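Local coordinates for pesticidal crystal protein Cry2Aa (Bacillus thuringiensis serovar kurstaki, PDB 1I5P), which kills dipteran and lepidopteran larvae by binding to their midgut epithelial cells and promoting colloid-osmotic lysis, at residues A[427-439]-A[447-459]. Sequence-based numbering, arbitrary orientation.
Sequences SGVPLVIRNEDLT and IRNIESPSGTPGG
Asp437 and Arg448 make the salt bridge of this contact: NH1 of Arg448 lies 2.8 Å from OD1 of Asp437. OD1 sits close to the plane of the guanidinium, and NH1 comes to it on its anti side, tilted somewhat out of the carboxylate plane. The two planes are turned only 19° from each other. A bend at chi3 (-65°) turns the arginine's end to the acid, while its NH2 is hydrogen-bonded to the carbonyl O of Arg440. The other oxygen, OD2, takes two water hydrogens. One water, 2.7 Å from OD2, also donates to Glu451 O and accepts from Arg434 N; the second donates to Asn449 O and accepts from Glu451 N. One buried carboxylate thus reaches the backbone of 449-451 through solvent, and the long Arg434 NE–Asp437 OD2 pair joins Arg434, itself bridged to Glu436, to the same charge network.

All this lies in the middle, beta-prism domain, where strand 422-430, an outer strand of a three-stranded antiparallel sheet, leads through a short loop, with Arg434 as N-cap, into helix 435-438, and the loop 447-459 folds back over that exit before strand 462-469 joins the same sheet.

Apolar contacts follow the loop. Ile450 sets CG2 against CD of Pro430 at 3.7 Å, and its CD1 lies 3.8 Å from OD1 of Asp437; Leu299 of helix 293-300 also touches this isoleucine. Farther on, the Pro453 ring meets CG of Arg434 through its own CG, 3.5 Å away, and crosses Val432 at about a right angle.

Ser452 meets the Val432 backbone twice: Val432 N gives a weak hydrogen bond to Ser452 OG (3.3 Å), and Val432 O receives a nearly straight CA-H...O contact from Ser452 CA at 3.2 Å.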
ATOM      1  N   SER A 427     -12.464  -9.618  -0.943  1.00 14.90           N
ATOM      2  CA  SER A 427     -13.747  -9.062  -0.572  1.00 14.00           C
ATOM      3  C   SER A 427     -14.609  -9.127  -1.816  1.00 14.01           C
ATOM      4  O   SER A 427     -14.335  -9.907  -2.724  1.00 13.47           O
ATOM      5  CB  SER A 427     -13.589  -7.616  -0.100  1.00 15.53           C
ATOM      6  OG  SER A 427     -14.778  -7.143   0.507  1.00 16.22           O
ATOM      7  N   GLY A 428     -15.647  -8.309  -1.865  1.00 14.97           N
ATOM      8  CA  GLY A 428     -16.513  -8.320  -3.026  1.00 14.64           C
ATOM      9  C   GLY A 428     -17.749  -7.483  -2.802  1.00 15.51           C
ATOM     10  O   GLY A 428     -17.996  -7.004  -1.692  1.00 13.04           O
ATOM     11  N   VAL A 429     -18.520  -7.299  -3.866  1.00 14.69           N
ATOM     12  CA  VAL A 429     -19.747  -6.525  -3.788  1.00 15.12           C
ATOM     13  C   VAL A 429     -20.838  -7.198  -4.608  1.00 15.03           C
ATOM     14  O   VAL A 429     -20.553  -7.967  -5.529  1.00 11.77           O
ATOM     15  CB  VAL A 429     -19.555  -5.083  -4.319  1.00 14.99           C
ATOM     16  CG1 VAL A 429     -18.526  -4.351  -3.476  1.00 12.74           C
ATOM     17  CG2 VAL A 429     -19.121  -5.110  -5.778  1.00 10.87           C
ATOM     18  N   PRO A 430     -22.108  -6.950  -4.255  1.00 15.89           N
ATOM     19  CA  PRO A 430     -23.211  -7.552  -5.008  1.00 17.40           C
ATOM     20  C   PRO A 430     -23.448  -6.664  -6.235  1.00 17.39           C
ATOM     21  O   PRO A 430     -22.823  -5.607  -6.361  1.00 19.31           O
ATOM     22  CB  PRO A 430     -24.368  -7.478  -4.021  1.00 17.48           C
ATOM     23  CG  PRO A 430     -24.107  -6.168  -3.353  1.00 18.90           C
ATOM     24  CD  PRO A 430     -22.616  -6.279  -3.046  1.00 16.22           C
ATOM     25  N   LEU A 431     -24.352  -7.067  -7.122  1.00 18.30           N
ATOM     26  CA  LEU A 431     -24.626  -6.267  -8.313  1.00 17.37           C
ATOM     27  C   LEU A 431     -24.966  -4.828  -7.934  1.00 17.24           C
ATOM     28  O   LEU A 431     -24.493  -3.879  -8.560  1.00 18.22           O
ATOM     29  CB  LEU A 431     -25.777  -6.873  -9.123  1.00 16.99           C
ATOM     30  CG  LEU A 431     -26.150  -6.121 -10.410  1.00 19.44           C
ATOM     31  CD1 LEU A 431     -24.958  -6.086 -11.356  1.00 17.96           C
ATOM     32  CD2 LEU A 431     -27.343  -6.800 -11.077  1.00 17.81           C
ATOM     33  N   VAL A 432     -25.777  -4.667  -6.897  1.00 17.94           N
ATOM     34  CA  VAL A 432     -26.170  -3.339  -6.441  1.00 18.28           C
ATOM     35  C   VAL A 432     -26.061  -3.232  -4.928  1.00 19.57           C
ATOM     36  O   VAL A 432     -26.678  -4.009  -4.195  1.00 20.94           O
ATOM     37  CB  VAL A 432     -27.633  -3.009  -6.841  1.00 19.91           C
ATOM     38  CG1 VAL A 432     -27.972  -1.582  -6.433  1.00 20.54           C
ATOM     39  CG2 VAL A 432     -27.828  -3.193  -8.339  1.00 16.98           C
ATOM     40  N   ILE A 433     -25.268  -2.275  -4.460  1.00 18.68           N
ATOM     41  CA  ILE A 433     -25.108  -2.052  -3.030  1.00 20.46           C
ATOM     42  C   ILE A 433     -26.157  -1.021  -2.640  1.00 22.72           C
ATOM     43  O   ILE A 433     -26.243   0.042  -3.252  1.00 20.93           O
ATOM     44  CB  ILE A 433     -23.721  -1.483  -2.692  1.00 19.63           C
ATOM     45  CG1 ILE A 433     -22.635  -2.449  -3.165  1.00 19.17           C
ATOM     46  CG2 ILE A 433     -23.623  -1.221  -1.190  1.00 19.58           C
ATOM     47  CD1 ILE A 433     -21.237  -1.884  -3.090  1.00 18.23           C
ATOM     48  N   ARG A 434     -26.954  -1.340  -1.627  1.00 25.41           N
ATOM     49  CA  ARG A 434     -28.008  -0.445  -1.161  1.00 28.74           C
ATOM     50  C   ARG A 434     -27.413   0.869  -0.664  1.00 29.26           C
ATOM     51  O   ARG A 434     -26.297   0.890  -0.141  1.00 28.06           O
ATOM     52  CB  ARG A 434     -28.795  -1.114  -0.024  1.00 31.52           C
ATOM     53  CG  ARG A 434     -29.031  -2.609  -0.234  1.00 35.55           C
ATOM     54  CD  ARG A 434     -30.056  -3.186   0.739  1.00 39.67           C
ATOM     55  NE  ARG A 434     -29.615  -3.259   2.134  1.00 43.00           N
ATOM     56  CZ  ARG A 434     -30.250  -2.680   3.153  1.00 45.31           C
ATOM     57  NH1 ARG A 434     -31.349  -1.970   2.929  1.00 45.28           N
ATOM     58  NH2 ARG A 434     -29.816  -2.834   4.399  1.00 45.77           N
ATOM     59  N   ASN A 435     -28.143   1.968  -0.829  1.00 30.92           N
ATOM     60  CA  ASN A 435     -27.644   3.250  -0.346  1.00 32.70           C
ATOM     61  C   ASN A 435     -27.551   3.177   1.170  1.00 31.54           C
ATOM     62  O   ASN A 435     -26.751   3.881   1.777  1.00 31.70           O
ATOM     63  CB  ASN A 435     -28.570   4.403  -0.747  1.00 36.68           C
ATOM     64  CG  ASN A 435     -28.457   4.772  -2.219  1.00 41.81           C
ATOM     65  OD1 ASN A 435     -27.404   4.619  -2.838  1.00 41.95           O
ATOM     66  ND2 ASN A 435     -29.548   5.291  -2.778  1.00 43.14           N
ATOM     67  N   GLU A 436     -28.370   2.321   1.779  1.00 30.80           N
ATOM     68  CA  GLU A 436     -28.349   2.167   3.230  1.00 31.43           C
ATOM     69  C   GLU A 436     -27.006   1.610   3.675  1.00 30.31           C
ATOM     70  O   GLU A 436     -26.563   1.862   4.799  1.00 27.64           O
ATOM     71  CB  GLU A 436     -29.471   1.240   3.704  1.00 34.94           C
ATOM     72  CG  GLU A 436     -30.883   1.751   3.417  1.00 40.57           C
ATOM     73  CD  GLU A 436     -31.437   1.237   2.096  1.00 41.61           C
ATOM     74  OE1 GLU A 436     -30.883   1.590   1.032  1.00 41.29           O
ATOM     75  OE2 GLU A 436     -32.431   0.483   2.124  1.00 46.06           O
ATOM     76  N   ASP A 437     -26.357   0.844   2.802  1.00 29.16           N
ATOM     77  CA  ASP A 437     -25.049   0.292   3.138  1.00 26.91           C
ATOM     78  C   ASP A 437     -23.969   1.323   2.834  1.00 25.24           C
ATOM     79  O   ASP A 437     -23.066   1.534   3.641  1.00 23.47           O
ATOM     80  CB  ASP A 437     -24.778  -0.994   2.350  1.00 27.15           C
ATOM     81  CG  ASP A 437     -25.402  -2.222   2.993  1.00 27.65           C
ATOM     82  OD1 ASP A 437     -25.308  -2.360   4.229  1.00 24.15           O
ATOM     83  OD2 ASP A 437     -25.972  -3.058   2.255  1.00 29.00           O
ATOM     84  N   LEU A 438     -24.086   1.981   1.682  1.00 23.63           N
ATOM     85  CA  LEU A 438     -23.112   2.989   1.271  1.00 22.84           C
ATOM     86  C   LEU A 438     -23.020   4.151   2.253  1.00 22.48           C
ATOM     87  O   LEU A 438     -21.994   4.828   2.341  1.00 20.93           O
ATOM     88  CB  LEU A 438     -23.468   3.540  -0.112  1.00 23.87           C
ATOM     89  CG  LEU A 438     -23.416   2.584  -1.303  1.00 23.45           C
ATOM     90  CD1 LEU A 438     -24.022   3.264  -2.522  1.00 25.01           C
ATOM     91  CD2 LEU A 438     -21.979   2.174  -1.571  1.00 24.27           C
ATOM     92  N   THR A 439     -24.098   4.374   2.991  1.00 22.07           N
ATOM     93  CA  THR A 439     -24.156   5.465   3.952  1.00 24.87           C
ATOM     94  C   THR A 439     -23.642   5.079   5.338  1.00 24.32           C
ATOM     95  O   THR A 439     -23.466   5.940   6.199  1.00 23.41           O
ATOM     96  CB  THR A 439     -25.603   5.976   4.098  1.00 26.37           C
ATOM     97  OG1 THR A 439     -25.640   7.048   5.044  1.00 34.10           O
ATOM     98  CG2 THR A 439     -26.506   4.861   4.584  1.00 28.22           C
ATOM     99  N   ILE A 447     -18.889  -7.782  10.802  1.00 21.42           N
ATOM    100  CA  ILE A 447     -19.431  -8.808   9.935  1.00 22.72           C
ATOM    101  C   ILE A 447     -20.855  -8.408   9.577  1.00 23.47           C
ATOM    102  O   ILE A 447     -21.769  -8.530  10.389  1.00 21.92           O
ATOM    103  CB  ILE A 447     -19.438 -10.185  10.625  1.00 24.66           C
ATOM    104  CG1 ILE A 447     -18.009 -10.578  11.015  1.00 25.84           C
ATOM    105  CG2 ILE A 447     -20.049 -11.225   9.700  1.00 22.42           C
ATOM    106  CD1 ILE A 447     -17.042 -10.681   9.837  1.00 25.22           C
ATOM    107  N   ARG A 448     -21.031  -7.904   8.361  1.00 24.91           N
ATOM    108  CA  ARG A 448     -22.348  -7.486   7.895  1.00 27.97           C
ATOM    109  C   ARG A 448     -22.571  -8.067   6.504  1.00 29.53           C
ATOM    110  O   ARG A 448     -21.653  -8.084   5.680  1.00 29.63           O
ATOM    111  CB  ARG A 448     -22.435  -5.955   7.832  1.00 27.77           C
ATOM    112  CG  ARG A 448     -23.859  -5.412   7.834  1.00 29.44           C
ATOM    113  CD  ARG A 448     -23.961  -4.046   7.146  1.00 30.06           C
ATOM    114  NE  ARG A 448     -23.236  -2.975   7.834  1.00 28.70           N
ATOM    115  CZ  ARG A 448     -23.018  -1.769   7.308  1.00 28.92           C
ATOM    116  NH1 ARG A 448     -23.465  -1.487   6.091  1.00 28.25           N
ATOM    117  NH2 ARG A 448     -22.355  -0.846   7.991  1.00 29.35           N
ATOM    118  N   ASN A 449     -23.777  -8.555   6.238  1.00 30.62           N
ATOM    119  CA  ASN A 449     -24.078  -9.118   4.926  1.00 31.73           C
ATOM    120  C   ASN A 449     -24.420  -8.011   3.934  1.00 31.99           C
ATOM    121  O   ASN A 449     -25.349  -7.239   4.151  1.00 32.79           O
ATOM    122  CB  ASN A 449     -25.245 -10.101   5.024  1.00 30.80           C
ATOM    123  CG  ASN A 449     -24.939 -11.283   5.921  1.00 31.83           C
ATOM    124  OD1 ASN A 449     -23.794 -11.729   6.015  1.00 29.32           O
ATOM    125  ND2 ASN A 449     -25.972 -11.811   6.572  1.00 31.22           N
ATOM    126  N   ILE A 450     -23.652  -7.935   2.852  1.00 31.66           N
ATOM    127  CA  ILE A 450     -23.876  -6.919   1.827  1.00 30.30           C
ATOM    128  C   ILE A 450     -24.580  -7.563   0.637  1.00 31.25           C
ATOM    129  O   ILE A 450     -23.942  -8.171  -0.224  1.00 29.36           O
ATOM    130  CB  ILE A 450     -22.541  -6.294   1.361  1.00 29.25           C
ATOM    131  CG1 ILE A 450     -21.738  -5.820   2.576  1.00 26.68           C
ATOM    132  CG2 ILE A 450     -22.808  -5.126   0.424  1.00 26.97           C
ATOM    133  CD1 ILE A 450     -22.486  -4.849   3.478  1.00 22.28           C
ATOM    134  N   GLU A 451     -25.902  -7.428   0.597  1.00 31.96           N
ATOM    135  CA  GLU A 451     -26.706  -8.026  -0.466  1.00 32.49           C
ATOM    136  C   GLU A 451     -27.460  -6.972  -1.278  1.00 33.76           C
ATOM    137  O   GLU A 451     -27.630  -5.835  -0.832  1.00 33.61           O
ATOM    138  CB  GLU A 451     -27.687  -9.031   0.165  1.00 31.39           C
ATOM    139  CG  GLU A 451     -28.672  -9.709  -0.777  1.00 30.09           C
ATOM    140  CD  GLU A 451     -29.486 -10.795  -0.078  1.00 32.34           C
ATOM    141  OE1 GLU A 451     -29.937 -10.566   1.066  1.00 29.97           O
ATOM    142  OE2 GLU A 451     -29.681 -11.881  -0.672  1.00 32.11           O
ATOM    143  N   SER A 452     -27.896  -7.352  -2.475  1.00 34.67           N
ATOM    144  CA  SER A 452     -28.647  -6.448  -3.342  1.00 37.19           C
ATOM    145  C   SER A 452     -29.989  -6.113  -2.710  1.00 38.72           C
ATOM    146  O   SER A 452     -30.557  -6.924  -1.976  1.00 38.31           O
ATOM    147  CB  SER A 452     -28.903  -7.095  -4.707  1.00 36.28           C
ATOM    148  OG  SER A 452     -27.781  -6.978  -5.567  1.00 39.88           O
ATOM    149  N   PRO A 453     -30.523  -4.915  -3.000  1.00 39.57           N
ATOM    150  CA  PRO A 453     -31.813  -4.505  -2.441  1.00 40.32           C
ATOM    151  C   PRO A 453     -32.859  -5.507  -2.878  1.00 40.27           C
ATOM    152  O   PRO A 453     -32.708  -6.118  -3.933  1.00 38.87           O
ATOM    153  CB  PRO A 453     -32.035  -3.132  -3.073  1.00 40.74           C
ATOM    154  CG  PRO A 453     -30.638  -2.637  -3.294  1.00 41.09           C
ATOM    155  CD  PRO A 453     -29.997  -3.865  -3.885  1.00 39.36           C
ATOM    156  N   SER A 454     -33.904  -5.693  -2.074  1.00 42.06           N
ATOM    157  CA  SER A 454     -34.963  -6.632  -2.440  1.00 43.98           C
ATOM    158  C   SER A 454     -35.542  -6.260  -3.796  1.00 44.94           C
ATOM    159  O   SER A 454     -35.685  -5.080  -4.118  1.00 44.26           O
ATOM    160  CB  SER A 454     -36.076  -6.631  -1.390  1.00 43.87           C
ATOM    161  OG  SER A 454     -35.855  -7.635  -0.412  1.00 45.52           O
ATOM    162  N   GLY A 455     -35.883  -7.276  -4.583  1.00 46.86           N
ATOM    163  CA  GLY A 455     -36.424  -7.034  -5.906  1.00 50.00           C
ATOM    164  C   GLY A 455     -35.294  -7.137  -6.910  1.00 52.82           C
ATOM    165  O   GLY A 455     -35.486  -6.953  -8.112  1.00 53.63           O
ATOM    166  N   THR A 456     -34.104  -7.434  -6.394  1.00 55.47           N
ATOM    167  CA  THR A 456     -32.897  -7.580  -7.198  1.00 57.11           C
ATOM    168  C   THR A 456     -32.083  -8.819  -6.788  1.00 58.48           C
ATOM    169  O   THR A 456     -31.301  -9.341  -7.584  1.00 58.88           O
ATOM    170  CB  THR A 456     -31.978  -6.340  -7.060  1.00 56.74           C
ATOM    171  OG1 THR A 456     -32.743  -5.147  -7.265  1.00 57.45           O
ATOM    172  CG2 THR A 456     -30.853  -6.388  -8.088  1.00 55.37           C
ATOM    173  N   PRO A 457     -32.257  -9.309  -5.543  1.00 59.05           N
ATOM    174  CA  PRO A 457     -31.491 -10.484  -5.123  1.00 59.81           C
ATOM    175  C   PRO A 457     -32.190 -11.833  -5.331  1.00 59.53           C
ATOM    176  O   PRO A 457     -32.721 -12.105  -6.412  1.00 59.80           O
ATOM    177  CB  PRO A 457     -31.198 -10.198  -3.649  1.00 60.01           C
ATOM    178  CG  PRO A 457     -32.294  -9.210  -3.212  1.00 59.56           C
ATOM    179  CD  PRO A 457     -33.100  -8.831  -4.437  1.00 59.14           C
ATOM    180  N   GLY A 458     -32.189 -12.666  -4.290  1.00 57.89           N
ATOM    181  CA  GLY A 458     -32.791 -13.985  -4.389  1.00 56.43           C
ATOM    182  C   GLY A 458     -31.675 -14.925  -4.800  1.00 54.30           C
ATOM    183  O   GLY A 458     -31.378 -15.919  -4.133  1.00 53.08           O
ATOM    184  N   GLY A 459     -31.054 -14.588  -5.924  1.00 52.35           N
ATOM    185  CA  GLY A 459     -29.932 -15.347  -6.437  1.00 49.03           C
ATOM    186  C   GLY A 459     -28.781 -14.356  -6.484  1.00 45.12           C
ATOM    187  O   GLY A 459     -27.639 -14.684  -6.172  1.00 48.33           O
TER
HETATM  188  O   HOH W   1     -26.137  -3.581  -0.343  1.00 18.17           O
HETATM  189  O   HOH W   2     -26.921  -5.739   2.607  1.00 29.78           O